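Local coordinates for histidine--tRNA ligase (Staphylococcus aureus, PDB 1QE0) that attaches L-histidine to its cognate tRNA(His) at the expense of ATP, working as a homodimeric class II aminoacyl-tRNA synthetase, at the interface of chains A and B. Sequence-based numbering; all coordinates share one arbitrary frame. Chains: chain A/B, Histidine--tRNA ligase.

All three contacts belong to the two-fold interface of the homodimer, so each recurs with the chains exchanged. The centres of their C-alpha atoms lie about 40 Å apart for contacts 1 and 2, 31 Å for contacts 1 and 3, and 27 Å for contacts 2 and 3. In contact 1 the anticodon-binding domain of one subunit rests on the catalytic part of the other. Contacts 2 and 3 both use the N-terminal segment that each subunit lays across its partner. Helix 13-33, part of motif 1, gives contact 2 its first residue and backs contact 1 with its last, probably helping couple the regions.

Contact 1: the interface of chains A and B. Residues chain A 330, 360, 374, 378; chain B 33-34, 99-100, 103.
A:Asp360 meets B:Lys103 and B:Asn34 at the centre of this patch, where the anticodon-binding domain of chain A leans on the catalytic part of chain B. The ammonium NZ of B:Lys103 forms a salt bridge with the carboxylate, 2.9 Å from A:Asp360 OD2, the two side chains arriving from opposite directions. The other oxygen, A:Asp360 OD1, takes a 3.1 Å hydrogen bond from the amide B:Asn34 ND2, nearly straight at 165°. That donor reaches OD1 on the anti side but tilted out of the carboxylate plane, with the amide and carboxylate planes almost perpendicular.

A second polar link joins two amides: A:Gln374 NE2 donates to B:Asn99 OD1 over 2.9 Å. The bond lies in the glutamine's amide plane but comes from above the carbonyl plane of B:Asn99, a poorly ordered residue. Leucines fill in beside these groups. A:Leu330 touches the amide through CD1, 3.5 Å from B:Asn34 CG, while A:Leu378 turns CD1 toward the amide of B:Asn99.

Further out, the backbone of chain B steadies the lysine. A bend at chi3 (92°) in B:Lys103 helps bring its NZ between the carboxylate and the end of helix 13-33. There B:Lys103 NZ donates a 3.1 Å hydrogen bond to B:Tyr33 O, the donor almost in line with the carbonyl, 169° at the oxygen.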
# COMPACT_ATOMS: atom_id res chain seq x y z
N LEU A 330 -0.43 11.16 20.33
CA LEU A 330 -0.28 12.58 20.06
C LEU A 330 0.88 13.06 20.94
O LEU A 330 0.97 12.67 22.09
CB LEU A 330 -1.55 13.31 20.49
CG LEU A 330 -2.01 14.56 19.75
CD1 LEU A 330 -2.25 14.24 18.29
CD2 LEU A 330 -3.29 15.05 20.36
N ASP A 360 -2.61 18.69 19.11
CA ASP A 360 -4.04 18.88 18.92
C ASP A 360 -4.53 19.65 20.08
O ASP A 360 -3.90 19.66 21.12
CB ASP A 360 -4.80 17.59 18.77
CG ASP A 360 -5.93 17.72 17.77
OD1 ASP A 360 -6.73 16.77 17.60
OD2 ASP A 360 -6.02 18.79 17.15
N GLN A 374 -9.51 14.39 27.20
CA GLN A 374 -9.33 14.27 25.76
C GLN A 374 -7.86 14.06 25.50
O GLN A 374 -7.47 13.15 24.73
CB GLN A 374 -9.87 15.51 25.06
CG GLN A 374 -9.71 15.54 23.53
CD GLN A 374 -10.46 14.47 22.74
OE1 GLN A 374 -11.29 13.72 23.25
NE2 GLN A 374 -10.15 14.40 21.46
N LEU A 378 -6.60 10.83 23.51
CA LEU A 378 -5.77 10.90 22.31
C LEU A 378 -4.36 10.35 22.53
O LEU A 378 -3.58 10.27 21.59
CB LEU A 378 -5.65 12.36 21.91
CG LEU A 378 -6.74 12.95 21.03
CD1 LEU A 378 -8.04 12.26 21.21
CD2 LEU A 378 -6.85 14.40 21.36
N TYR B 33 -1.72 16.42 12.39
CA TYR B 33 -3.06 16.97 12.52
C TYR B 33 -3.99 16.08 13.30
O TYR B 33 -5.09 16.46 13.66
CB TYR B 33 -3.66 17.23 11.15
CG TYR B 33 -3.00 18.40 10.45
CD1 TYR B 33 -3.51 19.66 10.56
CD2 TYR B 33 -1.78 18.25 9.80
CE1 TYR B 33 -2.83 20.75 10.08
CE2 TYR B 33 -1.09 19.34 9.31
CZ TYR B 33 -1.63 20.59 9.47
OH TYR B 33 -0.93 21.71 9.10
N ASN B 34 -3.58 14.85 13.46
CA ASN B 34 -4.37 13.90 14.21
C ASN B 34 -5.59 13.36 13.51
O ASN B 34 -6.62 13.13 14.15
CB ASN B 34 -4.77 14.49 15.56
CG ASN B 34 -5.14 13.44 16.56
OD1 ASN B 34 -4.64 12.32 16.50
ND2 ASN B 34 -6.07 13.76 17.48
N ASN B 99 -14.34 10.74 21.94
CA ASN B 99 -13.38 11.61 21.24
C ASN B 99 -14.02 12.28 20.03
O ASN B 99 -14.33 11.62 19.03
CB ASN B 99 -12.19 10.77 20.79
CG ASN B 99 -11.32 11.47 19.77
OD1 ASN B 99 -11.45 12.67 19.55
ND2 ASN B 99 -10.41 10.73 19.16
N GLN B 100 -14.20 13.60 20.12
CA GLN B 100 -14.80 14.39 19.04
C GLN B 100 -14.01 15.70 18.86
O GLN B 100 -13.39 16.18 19.81
CB GLN B 100 -16.28 14.70 19.34
CG GLN B 100 -17.18 13.48 19.58
CD GLN B 100 -17.70 12.84 18.31
OE1 GLN B 100 -18.07 13.52 17.32
NE2 GLN B 100 -17.75 11.51 18.33
N LYS B 103 -12.13 13.01 13.42
CA LYS B 103 -11.19 13.46 12.38
C LYS B 103 -10.66 12.24 11.64
O LYS B 103 -9.77 11.57 12.13
CB LYS B 103 -10.01 14.23 13.02
CG LYS B 103 -10.42 15.58 13.59
CD LYS B 103 -9.42 16.14 14.58
CE LYS B 103 -8.40 17.04 13.93
NZ LYS B 103 -7.57 17.77 14.91

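Contact 2: the interface of chains A and B. Residues chain A 38, 87-88, 92, 94; chain B 10, 12-13.
Charge and hydrogen bonding meet at B:Asp10, whose carboxylate faces the guanidinium of A:Arg87 and the hydroxyl of A:Ser88. A:Arg87 NH2 reaches both oxygens in a forked salt bridge, 2.5 Å from B:Asp10 OD2 and 3.1 Å from B:Asp10 OD1; the OD1 leg is nearly straight, the OD2 leg sharply bent. Both oxygens use their syn lone pairs, and the two flat groups are nearly coplanar, 24° apart. A:Ser88 OG donates to B:Asp10 OD2 from the anti side at 2.6 Å, tilted from the carboxylate plane. OD2 thus has two donors, which would probably favour a charged carboxylate. Within chain A, A:His92 ND1 donates a 2.7 Å hydrogen bond to A:Ser88 O, restraining the imidazole.

The apolar contacts gather round B:Leu12, which divides its two methyls. B:Leu12 CD1 sits over the middle of one face of the A:His92 ring, 3.4 Å from the centroid, in a CH-pi contact. B:Asp10 OD2 lies instead at the ring's edge. B:Leu12 CD2 packs 3.6 Å from A:Ile38 CD1, the two side chains running parallel. With CG1 anti to the backbone N (chi1 -177°), A:Ile38 extends its terminal methyl to this leucine. A:Met94 adds its CE methyl.

In the fold, chain B's N-terminal segment enters helix 13-33 at B:Pro13, received by chain A's helix 82-91, the residues following it and the loop after strand 36-37.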
# COMPACT_ATOMS: atom_id res chain seq x y z
N ILE A 38 3.70 -2.33 -8.86
CA ILE A 38 2.87 -2.04 -10.00
C ILE A 38 1.45 -2.04 -9.43
O ILE A 38 1.17 -2.76 -8.47
CB ILE A 38 3.04 -3.12 -11.10
CG1 ILE A 38 2.23 -2.80 -12.36
CG2 ILE A 38 2.64 -4.50 -10.57
CD1 ILE A 38 2.33 -3.89 -13.40
N ARG A 87 -1.04 -9.32 -17.77
CA ARG A 87 -1.70 -8.51 -18.79
C ARG A 87 -0.95 -7.18 -18.97
O ARG A 87 -0.86 -6.66 -20.08
CB ARG A 87 -3.17 -8.29 -18.43
CG ARG A 87 -3.96 -7.66 -19.54
CD ARG A 87 -4.48 -6.31 -19.14
NE ARG A 87 -3.42 -5.31 -18.99
CZ ARG A 87 -3.37 -4.45 -17.97
NH1 ARG A 87 -4.31 -4.47 -17.04
NH2 ARG A 87 -2.39 -3.55 -17.90
N SER A 88 -0.39 -6.65 -17.89
CA SER A 88 0.36 -5.41 -17.98
C SER A 88 1.74 -5.65 -18.60
O SER A 88 2.24 -4.81 -19.35
CB SER A 88 0.53 -4.78 -16.61
OG SER A 88 1.21 -3.54 -16.75
N HIS A 92 2.67 -3.80 -22.03
CA HIS A 92 3.77 -2.85 -22.02
C HIS A 92 5.03 -3.41 -22.62
O HIS A 92 6.12 -2.85 -22.47
CB HIS A 92 4.05 -2.32 -20.62
CG HIS A 92 2.92 -1.55 -20.04
ND1 HIS A 92 2.01 -2.10 -19.15
CD2 HIS A 92 2.51 -0.27 -20.24
CE1 HIS A 92 1.10 -1.20 -18.84
NE2 HIS A 92 1.38 -0.08 -19.49
N MET A 94 7.12 -5.77 -21.81
CA MET A 94 8.21 -5.83 -20.83
C MET A 94 9.26 -6.87 -21.18
O MET A 94 10.42 -6.78 -20.75
CB MET A 94 7.66 -6.07 -19.42
CG MET A 94 6.74 -4.97 -18.94
SD MET A 94 6.15 -5.15 -17.28
CE MET A 94 5.15 -3.71 -17.16
N ASP B 10 -2.32 1.66 -15.64
CA ASP B 10 -1.55 0.92 -14.63
C ASP B 10 -0.55 1.90 -14.10
O ASP B 10 -0.06 2.75 -14.86
CB ASP B 10 -0.70 -0.18 -15.25
CG ASP B 10 -1.48 -1.22 -15.97
OD1 ASP B 10 -2.70 -1.35 -15.77
OD2 ASP B 10 -0.85 -1.94 -16.75
N LEU B 12 2.92 1.78 -13.22
CA LEU B 12 4.12 0.96 -13.37
C LEU B 12 5.27 1.33 -12.46
O LEU B 12 5.29 2.43 -11.89
CB LEU B 12 4.57 0.92 -14.84
CG LEU B 12 3.47 0.43 -15.80
CD1 LEU B 12 3.99 0.45 -17.21
CD2 LEU B 12 2.96 -0.97 -15.43
N PRO B 13 6.25 0.42 -12.30
CA PRO B 13 7.41 0.66 -11.44
C PRO B 13 8.08 2.02 -11.37
O PRO B 13 8.70 2.33 -10.34
CB PRO B 13 8.36 -0.45 -11.86
CG PRO B 13 7.41 -1.57 -12.07
CD PRO B 13 6.31 -0.94 -12.88

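Contact 3: the interface of chains A and B. Residues chain A 5-6, 8, 65; chain B 41, 43, 70.
The N-terminal segment of chain A forms one side of this contact, laying A:Pro5, A:Arg6 and A:Thr8 against the catalytic part of chain B; A:Tyr65 joins them from strand 65-67. Their main apolar partner is the ring of B:Phe43. A:Pro5 meets its edge, with CB in the ring plane and 3.5 Å from B:Phe43 CE2, the two side chains passing antiparallel. A:Thr8 crosses the ring obliquely, its OG1 3.8 Å from the same carbon, B:Phe43 CE2. The side chain of A:Tyr65 crosses that of B:Phe43 at about a right angle, bringing A:Tyr65 CE2 to 4.1 Å from B:Phe43 CE1. A chi1 of 53° places CG of B:Phe43 between its backbone N and carbonyl carbon, with the ring directed among these three residues.

Beside the ring, B:Lys70 supplies the polar link. B:Lys70 NZ, in a poorly ordered side chain, donates a hydrogen bond of 2.8 Å to the phenol oxygen A:Tyr65 OH. A second bond, to the carbonyl O of poorly ordered A:Arg6, is doubtful, so the lysine may bridge the tyrosine and the N-terminal backbone. Its chain bends at chi2 (59°) and then runs extended to the ammonium.

In the fold, B:Phe43 opens strand 43-45 and B:Lys70 sits in the short helix 69-72. B:Pro41, the proline of the dimer-forming motif 1, lies against A:Thr8 where the N-terminal segment crosses the dimer interface.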
# COMPACT_ATOMS: atom_id res chain seq x y z
N PRO A 5 -21.79 -3.70 2.28
CA PRO A 5 -22.23 -4.90 1.56
C PRO A 5 -21.84 -6.19 2.35
O PRO A 5 -20.90 -6.17 3.16
CB PRO A 5 -21.47 -4.79 0.24
CG PRO A 5 -21.40 -3.34 0.03
CD PRO A 5 -20.99 -2.86 1.39
N ARG A 6 -22.57 -7.29 2.14
CA ARG A 6 -22.27 -8.50 2.87
C ARG A 6 -20.89 -9.07 2.55
O ARG A 6 -20.44 -9.01 1.41
CB ARG A 6 -23.37 -9.54 2.68
CG ARG A 6 -23.25 -10.72 3.65
CD ARG A 6 -24.53 -11.52 3.74
NE ARG A 6 -24.78 -12.30 2.53
CZ ARG A 6 -25.99 -12.66 2.11
NH1 ARG A 6 -26.13 -13.38 1.00
NH2 ARG A 6 -27.05 -12.26 2.80
N THR A 8 -18.19 -7.90 3.57
CA THR A 8 -17.32 -6.75 3.37
C THR A 8 -17.15 -6.07 4.75
O THR A 8 -18.09 -6.06 5.54
CB THR A 8 -18.00 -5.79 2.32
OG1 THR A 8 -17.35 -5.88 1.06
CG2 THR A 8 -17.98 -4.42 2.74
N TYR A 65 -17.11 -10.80 -9.84
CA TYR A 65 -18.04 -9.71 -10.05
C TYR A 65 -17.88 -9.24 -11.46
O TYR A 65 -16.98 -8.45 -11.76
CB TYR A 65 -17.73 -8.55 -9.12
CG TYR A 65 -18.01 -8.85 -7.69
CD1 TYR A 65 -17.17 -9.69 -6.96
CD2 TYR A 65 -19.10 -8.27 -7.05
CE1 TYR A 65 -17.40 -9.94 -5.62
CE2 TYR A 65 -19.34 -8.51 -5.71
CZ TYR A 65 -18.49 -9.34 -5.00
OH TYR A 65 -18.71 -9.53 -3.67
N PRO B 41 -14.94 -0.21 1.74
CA PRO B 41 -14.91 -1.16 0.63
C PRO B 41 -14.93 -0.43 -0.71
O PRO B 41 -15.31 0.72 -0.80
CB PRO B 41 -16.19 -1.94 0.84
CG PRO B 41 -16.32 -1.93 2.30
CD PRO B 41 -16.06 -0.51 2.63
N PHE B 43 -16.86 -1.02 -3.09
CA PHE B 43 -18.22 -0.77 -3.47
C PHE B 43 -19.12 -0.64 -2.23
O PHE B 43 -18.77 -1.09 -1.12
CB PHE B 43 -18.72 -1.87 -4.42
CG PHE B 43 -18.53 -3.26 -3.89
CD1 PHE B 43 -17.58 -4.10 -4.47
CD2 PHE B 43 -19.26 -3.72 -2.80
CE1 PHE B 43 -17.36 -5.37 -3.95
CE2 PHE B 43 -19.04 -4.99 -2.27
CZ PHE B 43 -18.08 -5.82 -2.85
N LYS B 70 -23.83 -9.43 -5.71
CA LYS B 70 -23.98 -9.63 -4.29
C LYS B 70 -25.27 -10.39 -3.98
O LYS B 70 -25.79 -10.31 -2.86
CB LYS B 70 -24.04 -8.26 -3.61
CG LYS B 70 -23.40 -8.22 -2.26
CD LYS B 70 -21.95 -8.61 -2.39
CE LYS B 70 -21.24 -8.38 -1.10
NZ LYS B 70 -19.83 -8.80 -1.23